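Local atomic coordinates of phiAB6 tailspike (Unidentified phage, PDB entry 5JS4), a protein that serves as a trimeric phage tailspike that fragments the exopolysaccharide of the bacterium Acinetobacter baumannii. Residues A[183-188]-A[204-209]; A[196-201]-A[218-223]; A[659-664]-A[706-711]. All coordinates share one frame; numbering follows the deposited sequence.

From the N terminus, the chain first lays down 183-188, the loop before strand 191-193, then 196-201, which enters strand 199-202. It returns at 204-209 to close contact 1, and only at 218-223 to close contact 2. Because the four segments alternate, the two contacts cross rather than nest, and they meet: W218 packs on Y186 and N207 and probably bonds through NE1 to S209 O. Together they tie loops and strands of a small three-stranded antiparallel sheet. Contact 3 follows beyond the long run of beta-helix coils, its centre about 143 Å from that of contact 1. It closes a 41-residue excursion, pairing strand 654-661 with 708-715 at one edge of a six-stranded antiparallel sheet.

Contact 1. Residues A[183-188]-A[204-209]; sequences EIVYPK and VVNNTS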
loop_
_atom_site.group_PDB
_atom_site.type_symbol
_atom_site.label_atom_id
_atom_site.label_comp_id
_atom_site.label_asym_id
_atom_site.label_seq_id
_atom_site.Cartn_x
_atom_site.Cartn_y
_atom_site.Cartn_z
ATOM N N GLU A 183 -24.204 -2.263 -79.873
ATOM C CA GLU A 183 -23.573 -2.195 -81.195
ATOM C C GLU A 183 -22.120 -1.714 -81.140
ATOM O O GLU A 183 -21.399 -1.800 -82.134
ATOM C CB GLU A 183 -24.365 -1.250 -82.108
ATOM C CG GLU A 183 -25.839 -1.599 -82.279
ATOM C CD GLU A 183 -26.069 -2.909 -83.009
ATOM O OE1 GLU A 183 -25.166 -3.360 -83.746
ATOM O OE2 GLU A 183 -27.165 -3.487 -82.851
ATOM N N ILE A 184 -21.696 -1.209 -79.983
ATOM C CA ILE A 184 -20.404 -0.539 -79.851
ATOM C C ILE A 184 -19.341 -1.457 -79.253
ATOM O O ILE A 184 -19.629 -2.278 -78.383
ATOM C CB ILE A 184 -20.543 0.728 -78.975
ATOM C CG1 ILE A 184 -21.596 1.677 -79.566
ATOM C CG2 ILE A 184 -19.207 1.447 -78.810
ATOM C CD1 ILE A 184 -21.286 2.209 -80.950
ATOM N N VAL A 185 -18.111 -1.308 -79.734
ATOM C CA VAL A 185 -16.959 -1.978 -79.151
ATOM C C VAL A 185 -16.181 -0.935 -78.355
ATOM O O VAL A 185 -15.661 0.029 -78.923
ATOM C CB VAL A 185 -16.051 -2.589 -80.234
ATOM C CG1 VAL A 185 -14.897 -3.350 -79.598
ATOM C CG2 VAL A 185 -16.854 -3.505 -81.149
ATOM N N TYR A 186 -16.109 -1.125 -77.040
ATOM C CA TYR A 186 -15.481 -0.145 -76.162
ATOM C C TYR A 186 -14.010 -0.478 -75.967
ATOM O O TYR A 186 -13.680 -1.562 -75.490
ATOM C CB TYR A 186 -16.202 -0.100 -74.819
ATOM C CG TYR A 186 -17.649 0.294 -74.965
ATOM C CD1 TYR A 186 -18.020 1.631 -75.064
ATOM C CD2 TYR A 186 -18.649 -0.671 -75.034
ATOM C CE1 TYR A 186 -19.343 1.997 -75.215
ATOM C CE2 TYR A 186 -19.976 -0.316 -75.182
ATOM C CZ TYR A 186 -20.320 1.018 -75.270
ATOM O OH TYR A 186 -21.639 1.372 -75.419
ATOM N N PRO A 187 -13.114 0.455 -76.340
ATOM C CA PRO A 187 -11.692 0.202 -76.144
ATOM C C PRO A 187 -11.295 0.293 -74.676
ATOM O O PRO A 187 -12.079 0.757 -73.840
ATOM C CB PRO A 187 -11.023 1.317 -76.952
ATOM C CG PRO A 187 -12.008 2.428 -76.932
ATOM C CD PRO A 187 -13.361 1.774 -76.950
ATOM N N LYS A 188 -10.081 -0.153 -74.371
ATOM C CA LYS A 188 -9.550 -0.042 -73.024
ATOM C C LYS A 188 -9.572 1.429 -72.617
ATOM O O LYS A 188 -9.259 2.301 -73.425
ATOM C CB LYS A 188 -8.126 -0.599 -72.956
ATOM C CG LYS A 188 -7.562 -0.702 -71.547
ATOM C CD LYS A 188 -6.243 -1.457 -71.540
ATOM C CE LYS A 188 -5.678 -1.576 -70.135
ATOM N NZ LYS A 188 -4.484 -2.467 -70.098
ATOM N N VAL A 204 -10.371 -3.529 -70.234
ATOM C CA VAL A 204 -9.945 -4.477 -71.266
ATOM C C VAL A 204 -10.192 -3.930 -72.670
ATOM O O VAL A 204 -11.061 -3.081 -72.879
ATOM C CB VAL A 204 -10.658 -5.840 -71.120
ATOM C CG1 VAL A 204 -10.299 -6.486 -69.790
ATOM C CG2 VAL A 204 -12.169 -5.696 -71.251
ATOM N N VAL A 205 -9.416 -4.431 -73.628
ATOM C CA VAL A 205 -9.611 -4.106 -75.041
ATOM C C VAL A 205 -10.842 -4.838 -75.567
ATOM O O VAL A 205 -11.271 -5.832 -74.984
ATOM C CB VAL A 205 -8.383 -4.489 -75.906
ATOM C CG1 VAL A 205 -7.126 -3.805 -75.385
ATOM C CG2 VAL A 205 -8.188 -6.002 -75.964
ATOM N N ASN A 206 -11.404 -4.340 -76.666
ATOM C CA ASN A 206 -12.527 -4.998 -77.345
ATOM C C ASN A 206 -13.686 -5.337 -76.412
ATOM O O ASN A 206 -14.254 -6.426 -76.490
ATOM C CB ASN A 206 -12.056 -6.282 -78.047
ATOM C CG ASN A 206 -10.980 -6.033 -79.085
ATOM O OD1 ASN A 206 -9.983 -6.757 -79.142
ATOM N ND2 ASN A 206 -11.178 -5.020 -79.919
ATOM N N ASN A 207 -14.043 -4.406 -75.532
ATOM C CA ASN A 207 -15.075 -4.675 -74.536
ATOM C C ASN A 207 -16.474 -4.568 -75.139
ATOM O O ASN A 207 -16.881 -3.504 -75.606
ATOM C CB ASN A 207 -14.922 -3.733 -73.339
ATOM C CG ASN A 207 -15.639 -4.233 -72.100
ATOM O OD1 ASN A 207 -16.593 -5.012 -72.180
ATOM N ND2 ASN A 207 -15.186 -3.780 -70.938
ATOM N N THR A 208 -17.199 -5.687 -75.135
ATOM C CA THR A 208 -18.566 -5.732 -75.646
ATOM C C THR A 208 -19.550 -6.231 -74.585
ATOM O O THR A 208 -20.678 -6.602 -74.907
ATOM C CB THR A 208 -18.654 -6.631 -76.895
ATOM O OG1 THR A 208 -18.240 -7.960 -76.559
ATOM C CG2 THR A 208 -17.763 -6.093 -78.008
ATOM N N SER A 209 -19.118 -6.237 -73.324
ATOM C CA SER A 209 -19.956 -6.692 -72.220
ATOM C C SER A 209 -20.737 -5.516 -71.644
ATOM O O SER A 209 -20.204 -4.419 -71.492
ATOM C CB SER A 209 -19.103 -7.342 -71.127
ATOM O OG SER A 209 -18.208 -6.405 -70.552
#
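Y186 and N207 form a complete antiparallel hydrogen-bonded pair, yet the bridge stands alone between two loops. Y186 N gives to N207 O and N207 N to Y186 O, each at 2.9 Å. N207 O also lies at the edge of the tyrosine ring, near its plane and 3.4 Å from Y186 CD2. One face of that ring carries I184 CG2, offset toward the rim, while its hydroxyl bonds to N181 N. N207 keeps CB close to Y186 O, but its amide leads away: chi1 of -161° sets CG opposite the backbone N and places OD1 for an Asx turn. There it accepts S209 N and S209 OG, both in the carbonyl plane, while ND2 bonds to S202 OG, which together should fix the rotation of this short amide.

Flanking the bridge, V185 sets CG1 against N206 CA at 3.7 Å and runs its other branch beside T208, both pointing the same way. At the other end, the aliphatic base of K188 rests near V204 O, then extends away. Q174 and Y175 of the second subunit pack on I184, Y186 and P187. The paired loops lead into strand 191-193 and out of strand 199-202 toward 218-220, beside W218.

Contact 2. Residues A[196-201]-A[218-223]; sequences NGDIVR and WVKVSS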
loop_
_atom_site.group_PDB
_atom_site.type_symbol
_atom_site.label_atom_id
_atom_site.label_comp_id
_atom_site.label_asym_id
_atom_site.label_seq_id
_atom_site.Cartn_x
_atom_site.Cartn_y
_atom_site.Cartn_z
ATOM N N ASN A 196 -27.916 3.770 -63.994
ATOM C CA ASN A 196 -28.090 4.614 -62.801
ATOM C C ASN A 196 -27.270 5.913 -62.824
ATOM O O ASN A 196 -27.344 6.707 -61.885
ATOM C CB ASN A 196 -27.786 3.819 -61.519
ATOM C CG ASN A 196 -26.329 3.382 -61.412
ATOM O OD1 ASN A 196 -25.439 3.967 -62.026
ATOM N ND2 ASN A 196 -26.083 2.344 -60.619
ATOM N N GLY A 197 -26.480 6.117 -63.879
ATOM C CA GLY A 197 -25.710 7.351 -64.051
ATOM C C GLY A 197 -24.255 7.300 -63.616
ATOM O O GLY A 197 -23.482 8.197 -63.946
ATOM N N ASP A 198 -23.876 6.262 -62.876
ATOM C CA ASP A 198 -22.502 6.124 -62.399
ATOM C C ASP A 198 -21.582 5.761 -63.562
ATOM O O ASP A 198 -21.935 4.938 -64.406
ATOM C CB ASP A 198 -22.412 5.046 -61.314
ATOM C CG ASP A 198 -23.213 5.390 -60.064
ATOM O OD1 ASP A 198 -23.741 6.519 -59.963
ATOM O OD2 ASP A 198 -23.306 4.519 -59.172
ATOM N N ILE A 199 -20.405 6.378 -63.607
ATOM C CA ILE A 199 -19.465 6.133 -64.698
ATOM C C ILE A 199 -18.651 4.861 -64.466
ATOM O O ILE A 199 -18.177 4.599 -63.359
ATOM C CB ILE A 199 -18.521 7.335 -64.925
ATOM C CG1 ILE A 199 -19.318 8.507 -65.506
ATOM C CG2 ILE A 199 -17.383 6.962 -65.868
ATOM C CD1 ILE A 199 -18.514 9.779 -65.695
ATOM N N VAL A 200 -18.501 4.077 -65.529
ATOM C CA VAL A 200 -17.620 2.916 -65.518
ATOM C C VAL A 200 -16.551 3.079 -66.591
ATOM O O VAL A 200 -16.771 3.729 -67.614
ATOM C CB VAL A 200 -18.379 1.582 -65.708
ATOM C CG1 VAL A 200 -19.200 1.261 -64.466
ATOM C CG2 VAL A 200 -19.262 1.601 -66.950
ATOM N N ARG A 201 -15.397 2.479 -66.328
ATOM C CA ARG A 201 -14.227 2.559 -67.183
ATOM C C ARG A 201 -13.870 1.145 -67.618
ATOM O O ARG A 201 -13.792 0.247 -66.784
ATOM C CB ARG A 201 -13.086 3.177 -66.379
ATOM C CG ARG A 201 -11.692 3.053 -66.963
ATOM C CD ARG A 201 -10.706 3.647 -65.974
ATOM N NE ARG A 201 -9.318 3.483 -66.377
ATOM C CZ ARG A 201 -8.284 4.073 -65.777
ATOM N NH1 ARG A 201 -8.473 4.876 -64.733
ATOM N NH2 ARG A 201 -7.052 3.856 -66.221
ATOM N N TRP A 218 -14.881 -4.042 -66.455
ATOM C CA TRP A 218 -15.227 -2.663 -66.098
ATOM C C TRP A 218 -14.906 -2.380 -64.634
ATOM O O TRP A 218 -14.882 -3.290 -63.810
ATOM C CB TRP A 218 -16.720 -2.409 -66.301
ATOM C CG TRP A 218 -17.226 -2.593 -67.694
ATOM C CD1 TRP A 218 -17.782 -3.723 -68.222
ATOM C CD2 TRP A 218 -17.263 -1.608 -68.734
ATOM N NE1 TRP A 218 -18.153 -3.505 -69.524
ATOM C CE2 TRP A 218 -17.846 -2.215 -69.865
ATOM C CE3 TRP A 218 -16.857 -0.270 -68.819
ATOM C CZ2 TRP A 218 -18.028 -1.534 -71.071
ATOM C CZ3 TRP A 218 -17.039 0.406 -70.015
ATOM C CH2 TRP A 218 -17.622 -0.227 -71.126
ATOM N N VAL A 219 -14.680 -1.108 -64.315
ATOM C CA VAL A 219 -14.588 -0.657 -62.924
ATOM C C VAL A 219 -15.384 0.632 -62.744
ATOM O O VAL A 219 -15.472 1.445 -63.666
ATOM C CB VAL A 219 -13.128 -0.421 -62.466
ATOM C CG1 VAL A 219 -12.357 -1.732 -62.423
ATOM C CG2 VAL A 219 -12.418 0.590 -63.357
ATOM N N LYS A 220 -15.970 0.807 -61.561
ATOM C CA LYS A 220 -16.670 2.045 -61.216
ATOM C C LYS A 220 -15.649 3.097 -60.800
ATOM O O LYS A 220 -14.881 2.882 -59.864
ATOM C CB LYS A 220 -17.664 1.809 -60.079
ATOM C CG LYS A 220 -18.853 0.941 -60.464
ATOM C CD LYS A 220 -19.885 0.851 -59.344
ATOM C CE LYS A 220 -20.926 1.964 -59.414
ATOM N NZ LYS A 220 -20.397 3.317 -59.079
ATOM N N VAL A 221 -15.652 4.236 -61.487
ATOM C CA VAL A 221 -14.625 5.259 -61.259
ATOM C C VAL A 221 -14.820 6.033 -59.951
ATOM O O VAL A 221 -13.872 6.626 -59.441
ATOM C CB VAL A 221 -14.507 6.250 -62.442
ATOM C CG1 VAL A 221 -14.218 5.499 -63.737
ATOM C CG2 VAL A 221 -15.755 7.118 -62.573
ATOM N N SER A 222 -16.036 6.023 -59.409
ATOM C CA SER A 222 -16.315 6.699 -58.139
ATOM C C SER A 222 -16.046 5.806 -56.919
ATOM O O SER A 222 -16.334 6.196 -55.789
ATOM C CB SER A 222 -17.758 7.207 -58.110
ATOM O OG SER A 222 -18.682 6.135 -58.032
ATOM N N SER A 223 -15.502 4.613 -57.142
ATOM C CA SER A 223 -15.151 3.722 -56.041
ATOM C C SER A 223 -13.781 4.082 -55.477
ATOM O O SER A 223 -12.883 4.480 -56.217
ATOM C CB SER A 223 -15.162 2.269 -56.505
ATOM O OG SER A 223 -16.482 1.866 -56.831
HETATM O O HOH W 1 -21.229 7.754 -58.686
HETATM O O HOH W 2 -18.598 5.317 -60.692
#
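Strands 199-201 and 218-220 run antiparallel at 141° with their axes 4.5 Å apart, R201 and V219 forming the hydrogen-bonded pair and V200 and K220 the non-hydrogen-bonded one. Beyond the strand end, V221, already inside the type I turn from K220 to S223, still gives its N to I199 O at 3.2 Å.

V200 lays CG2 obliquely against W218 CE3, 3.6 Å away, the two side chains crossing at about a right angle; a compact branched residue suits a place beside the six-membered ring of the indole. V221 spreads its two methyls, CG2 onto I199 CB at 3.6 Å and CG1 onto R201 CB at 3.7 Å, so one branched residue covers the side chains of both I199 and R201. K220 is long enough to fold back: bends at chi3 (89°) and chi4 (-70°) carry NZ to D198 OD2, 3.1 Å away, in a salt bridge that meets the carboxylate from above its plane. A water gathers the same end, accepting from K220 NZ and S222 N and donating to I199 O.

D198 OD1 pairs with R201 of the third subunit, and R201 with D198 of the second, so the D198-R201 salt bridges between subunits link the trimer. Strand 199-202 is central in its three-stranded sheet, between 191-193 and 218-220, and V200 bonds through its backbone to I192.

Contact 3. Residues A[659-664]-A[706-711]; sequences PLMGSR and VDPHRF
M661 curls back on itself, and its thioether is the bump that lies alongside P708 and reaches V706. The angles chi2 and chi3, both near -60°, bend the chain so that SD lies 3.6 Å from P708 CA and CE presses against V706 CG2 at 3.8 Å. A flexible, unbranched chain can follow this corner. The proline ring also meets P659, CB to CB at 4.1 Å, so P659 and M661 SD both lie against it from neighbouring directions.

The chain turns a corner at H709, and a classic beta bulge takes up the extra residue: H709 and R710 both face L660, whose carbonyl O accepts H709 N at 2.8 Å and R710 N at 3.3 Å. L660 N answers with a nearly straight bond to R710 O. The bulge aims the flat imidazole into the bend of 662-664, where the S663-R664 peptide covers one face and R664 N sits 3.4 Å above the ring centre. At positive phi, G662 makes that bend; its N and D707 O share a water.

On the far side of L660 from M661, R710 extends its chain beside the leucine, both pointing the same way, with L660 CD1 3.6 Å from R710 CD. The greasy methylene stem thus matches the leucine, while its charged end goes on to D615, which R664 also engages; the shared carboxylate probably offsets the closeness of the two arginines. R710 further bonds to N651 and G652 of the third subunit. Strand 654-661 is one of the two outermost strands of the six-stranded antiparallel sheet within this chain, and 708-715 lies between it and strand 602-615, with F711 among the rings of Y614, Y637 and W698.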
loop_
_atom_site.group_PDB
_atom_site.type_symbol
_atom_site.label_atom_id
_atom_site.label_comp_id
_atom_site.label_asym_id
_atom_site.label_seq_id
_atom_site.Cartn_x
_atom_site.Cartn_y
_atom_site.Cartn_z
ATOM N N PRO A 659 7.643 -15.827 62.199
ATOM C CA PRO A 659 7.014 -17.066 62.661
ATOM C C PRO A 659 5.647 -16.858 63.314
ATOM O O PRO A 659 5.459 -15.926 64.100
ATOM C CB PRO A 659 8.006 -17.580 63.701
ATOM C CG PRO A 659 8.573 -16.335 64.291
ATOM C CD PRO A 659 8.648 -15.344 63.165
ATOM N N LEU A 660 4.717 -17.740 62.972
ATOM C CA LEU A 660 3.458 -17.900 63.687
ATOM C C LEU A 660 3.663 -19.078 64.628
ATOM O O LEU A 660 3.828 -20.213 64.167
ATOM C CB LEU A 660 2.328 -18.195 62.704
ATOM C CG LEU A 660 1.889 -17.021 61.829
ATOM C CD1 LEU A 660 1.256 -17.481 60.529
ATOM C CD2 LEU A 660 0.929 -16.121 62.587
ATOM N N MET A 661 3.682 -18.808 65.930
ATOM C CA MET A 661 3.987 -19.821 66.939
ATOM C C MET A 661 2.722 -20.416 67.539
ATOM O O MET A 661 1.716 -19.722 67.692
ATOM C CB MET A 661 4.827 -19.208 68.057
ATOM C CG MET A 661 6.127 -18.571 67.581
ATOM S SD MET A 661 7.257 -19.704 66.748
ATOM C CE MET A 661 7.694 -20.803 68.084
ATOM N N GLY A 662 2.773 -21.710 67.857
ATOM C CA GLY A 662 1.746 -22.359 68.687
ATOM C C GLY A 662 0.475 -22.803 67.984
ATOM O O GLY A 662 -0.133 -23.803 68.373
ATOM N N SER A 663 0.056 -22.053 66.971
ATOM C CA SER A 663 -1.150 -22.360 66.206
ATOM C C SER A 663 -1.076 -21.650 64.870
ATOM O O SER A 663 -0.191 -20.819 64.652
ATOM C CB SER A 663 -2.395 -21.884 66.951
ATOM O OG SER A 663 -2.437 -20.467 66.972
ATOM N N ARG A 664 -2.006 -21.962 63.977
ATOM C CA ARG A 664 -2.013 -21.339 62.663
ATOM C C ARG A 664 -2.258 -19.835 62.772
ATOM O O ARG A 664 -1.645 -19.049 62.055
ATOM C CB ARG A 664 -3.054 -21.983 61.751
ATOM C CG ARG A 664 -2.676 -21.890 60.289
ATOM C CD ARG A 664 -3.781 -22.391 59.383
ATOM N NE ARG A 664 -3.239 -22.842 58.110
ATOM C CZ ARG A 664 -3.920 -23.522 57.194
ATOM N NH1 ARG A 664 -5.208 -23.816 57.377
ATOM N NH2 ARG A 664 -3.309 -23.908 56.083
ATOM N N VAL A 706 12.705 -24.560 68.898
ATOM C CA VAL A 706 11.236 -24.492 68.945
ATOM C C VAL A 706 10.655 -24.611 67.544
ATOM O O VAL A 706 11.302 -24.245 66.572
ATOM C CB VAL A 706 10.718 -23.170 69.558
ATOM C CG1 VAL A 706 11.042 -23.098 71.037
ATOM C CG2 VAL A 706 11.252 -21.954 68.810
ATOM N N ASP A 707 9.418 -25.099 67.459
ATOM C CA ASP A 707 8.747 -25.325 66.183
ATOM C C ASP A 707 7.652 -24.303 65.911
ATOM O O ASP A 707 6.594 -24.352 66.536
ATOM C CB ASP A 707 8.127 -26.726 66.167
ATOM C CG ASP A 707 9.166 -27.812 66.091
ATOM O OD1 ASP A 707 10.024 -27.733 65.189
ATOM O OD2 ASP A 707 9.128 -28.742 66.925
ATOM N N PRO A 708 7.879 -23.389 64.953
ATOM C CA PRO A 708 6.761 -22.555 64.526
ATOM C C PRO A 708 5.673 -23.396 63.867
ATOM O O PRO A 708 5.950 -24.484 63.359
ATOM C CB PRO A 708 7.388 -21.604 63.496
ATOM C CG PRO A 708 8.854 -21.640 63.766
ATOM C CD PRO A 708 9.126 -23.034 64.251
ATOM N N HIS A 709 4.446 -22.903 63.900
ATOM C CA HIS A 709 3.359 -23.524 63.155
ATOM C C HIS A 709 3.479 -23.195 61.670
ATOM O O HIS A 709 3.209 -24.032 60.810
ATOM C CB HIS A 709 2.022 -23.023 63.679
ATOM C CG HIS A 709 0.874 -23.911 63.333
ATOM N ND1 HIS A 709 0.278 -23.913 62.094
ATOM C CD2 HIS A 709 0.212 -24.829 64.074
ATOM C CE1 HIS A 709 -0.708 -24.794 62.088
ATOM N NE2 HIS A 709 -0.768 -25.360 63.277
ATOM N N ARG A 710 3.898 -21.965 61.378
ATOM C CA ARG A 710 3.962 -21.471 60.011
ATOM C C ARG A 710 5.030 -20.389 59.925
ATOM O O ARG A 710 5.170 -19.581 60.838
ATOM C CB ARG A 710 2.591 -20.919 59.588
ATOM C CG ARG A 710 2.542 -20.210 58.241
ATOM C CD ARG A 710 1.111 -19.847 57.866
ATOM N NE ARG A 710 1.035 -19.074 56.626
ATOM C CZ ARG A 710 0.421 -19.445 55.501
ATOM N NH1 ARG A 710 -0.213 -20.612 55.398
ATOM N NH2 ARG A 710 0.436 -18.631 54.454
ATOM N N PHE A 711 5.799 -20.405 58.843
ATOM C CA PHE A 711 6.753 -19.335 58.569
ATOM C C PHE A 711 7.106 -19.287 57.090
ATOM O O PHE A 711 6.996 -20.280 56.374
ATOM C CB PHE A 711 8.023 -19.470 59.427
ATOM C CG PHE A 711 8.885 -20.658 59.080
ATOM C CD1 PHE A 711 8.656 -21.888 59.673
ATOM C CD2 PHE A 711 9.942 -20.539 58.181
ATOM C CE1 PHE A 711 9.450 -22.983 59.368
ATOM C CE2 PHE A 711 10.737 -21.630 57.874
ATOM C CZ PHE A 711 10.491 -22.852 58.469
HETATM O O HOH W 3 5.022 -23.308 68.298
#